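Local coordinates for gingipain R2 Pro-Domain (Porphyromonas gingivalis, PDB 4IEF), which is the prodomain of an arginine-specific cysteine protease, an Arg-gingipain, and probably holds the enzyme latent until it is removed, at residues V40-K44 with P115-G119. Sequence-based numbering, arbitrary orientation.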
loop_
_atom_site.group_PDB
_atom_site.type_symbol
_atom_site.label_atom_id
_atom_site.label_comp_id
_atom_site.label_asym_id
_atom_site.label_seq_id
_atom_site.Cartn_x
_atom_site.Cartn_y
_atom_site.Cartn_z
ATOM N N VAL A 40 32.486 8.024 -3.103
ATOM C CA VAL A 40 32.431 7.505 -1.733
ATOM C C VAL A 40 33.833 7.027 -1.301
ATOM O O VAL A 40 34.642 6.614 -2.135
ATOM C CB VAL A 40 31.358 6.395 -1.517
ATOM C CG1 VAL A 40 29.940 6.928 -1.684
ATOM C CG2 VAL A 40 31.592 5.191 -2.418
ATOM N N GLN A 41 34.069 7.047 0.013
ATOM C CA GLN A 41 35.306 6.629 0.657
ATOM C C GLN A 41 35.380 5.116 0.780
ATOM O O GLN A 41 34.498 4.506 1.387
ATOM C CB GLN A 41 35.420 7.272 2.055
ATOM C CG GLN A 41 36.814 7.158 2.672
ATOM C CD GLN A 41 37.001 8.070 3.854
ATOM O OE1 GLN A 41 36.218 8.072 4.813
ATOM N NE2 GLN A 41 38.071 8.846 3.827
ATOM N N THR A 42 36.435 4.509 0.213
ATOM C CA THR A 42 36.616 3.063 0.350
ATOM C C THR A 42 38.088 2.751 0.658
ATOM O O THR A 42 38.942 3.628 0.533
ATOM C CB THR A 42 36.111 2.272 -0.884
ATOM O OG1 THR A 42 37.064 2.323 -1.942
ATOM C CG2 THR A 42 34.739 2.708 -1.377
ATOM N N SER A 43 38.374 1.489 1.026
ATOM C CA SER A 43 39.720 0.976 1.306
ATOM C C SER A 43 40.621 1.041 0.066
ATOM O O SER A 43 41.838 1.146 0.212
ATOM C CB SER A 43 39.644 -0.462 1.809
ATOM O OG SER A 43 38.975 -1.304 0.882
ATOM N N LYS A 44 40.026 0.984 -1.146
ATOM C CA LYS A 44 40.745 1.054 -2.425
ATOM C C LYS A 44 40.768 2.498 -2.983
ATOM O O LYS A 44 41.146 2.707 -4.133
ATOM C CB LYS A 44 40.115 0.089 -3.450
ATOM C CG LYS A 44 40.333 -1.386 -3.139
ATOM C CD LYS A 44 39.670 -2.277 -4.185
ATOM C CE LYS A 44 39.720 -3.743 -3.821
ATOM N NZ LYS A 44 41.090 -4.319 -3.938
ATOM N N PRO A 115 30.819 0.402 6.328
ATOM C CA PRO A 115 31.765 0.780 5.276
ATOM C C PRO A 115 31.533 -0.002 3.989
ATOM O O PRO A 115 30.876 -1.047 3.992
ATOM C CB PRO A 115 33.122 0.443 5.899
ATOM C CG PRO A 115 32.837 -0.713 6.814
ATOM C CD PRO A 115 31.381 -0.652 7.201
ATOM N N TYR A 116 32.088 0.505 2.888
ATOM C CA TYR A 116 32.053 -0.179 1.602
ATOM C C TYR A 116 33.152 -1.244 1.634
ATOM O O TYR A 116 34.322 -0.904 1.814
ATOM C CB TYR A 116 32.252 0.831 0.459
ATOM C CG TYR A 116 31.054 1.727 0.215
ATOM C CD1 TYR A 116 30.959 2.977 0.819
ATOM C CD2 TYR A 116 30.034 1.338 -0.640
ATOM C CE1 TYR A 116 29.862 3.811 0.590
ATOM C CE2 TYR A 116 28.940 2.164 -0.885
ATOM C CZ TYR A 116 28.854 3.399 -0.266
ATOM O OH TYR A 116 27.760 4.201 -0.501
ATOM N N VAL A 117 32.773 -2.524 1.565
ATOM C CA VAL A 117 33.716 -3.640 1.625
ATOM C C VAL A 117 33.666 -4.408 0.295
ATOM O O VAL A 117 32.594 -4.786 -0.179
ATOM C CB VAL A 117 33.489 -4.552 2.875
ATOM C CG1 VAL A 117 32.055 -5.066 2.961
ATOM C CG2 VAL A 117 34.497 -5.699 2.951
ATOM N N TYR A 118 34.842 -4.603 -0.309
ATOM C CA TYR A 118 35.008 -5.311 -1.575
ATOM C C TYR A 118 35.034 -6.820 -1.344
ATOM O O TYR A 118 35.749 -7.296 -0.459
ATOM C CB TYR A 118 36.296 -4.858 -2.289
ATOM C CG TYR A 118 36.279 -3.406 -2.712
ATOM C CD1 TYR A 118 36.750 -2.407 -1.864
ATOM C CD2 TYR A 118 35.813 -3.031 -3.970
ATOM C CE1 TYR A 118 36.732 -1.066 -2.246
ATOM C CE2 TYR A 118 35.805 -1.693 -4.370
ATOM C CZ TYR A 118 36.257 -0.713 -3.499
ATOM O OH TYR A 118 36.246 0.608 -3.876
ATOM N N GLY A 119 34.246 -7.549 -2.130
ATOM C CA GLY A 119 34.182 -9.006 -2.069
ATOM C C GLY A 119 35.157 -9.648 -3.033
ATOM O O GLY A 119 35.868 -8.934 -3.745
HETATM O O HOH W 1 33.772 2.527 3.088
HETATM O O HOH W 2 37.203 -3.398 1.487
#
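Thr42 and Tyr118 meet through their hydroxyls: Tyr118 OH donates to Thr42 OG1 at 2.7 Å, the acceptor lying in the plane of the ring at its edge. A chi1 of 79° tucks Thr42 OG1 in between the two backbone neighbours of CA, where it also hydrogen-bonds with Gly45 O and receives a weak bond from Lys44 N. The remaining branch, Thr42 CG2, packs 3.6 Å from Tyr116 CB. Lys44 runs its methylenes over one face of the Tyr118 ring. Lys44 CD stands almost directly above the centre, 3.6 Å from the centroid of the Tyr118 ring, and CE continues toward CG of the ring; the chain is extended as far as CE and bends at chi4 (-72°). Lys44 NZ is distant from the Tyr118 ring, at most a weak cation-pi attraction. Residues 40-44 carry the end of strand 36-42 into the turn of a two-stranded antiparallel hairpin with strand 45-51. The segment 115-119 belongs to the long loop joining strands 79-93 and 133-141; the contact thus lays this loop along the hairpin at the surface of the prodomain. Ala47 of the partner strand also touches Tyr118, whose ring meets Tyr122 edge-to-face. At the strand end of the contact, Val40 crosses the Tyr116 side chain at about a right angle, Val40 CG2 placed over one face of the Tyr116 ring 3.9 Å from its centroid and CG1 close to OH. Lys102 makes a cation-pi contact with the same tyrosine. One water bridges the two backbones, donating to Gln41 O at 2.7 Å and accepting from Tyr116 N; the other ties Ser43 OG (2.8 Å from the water) to Tyr118 N, from which it accepts.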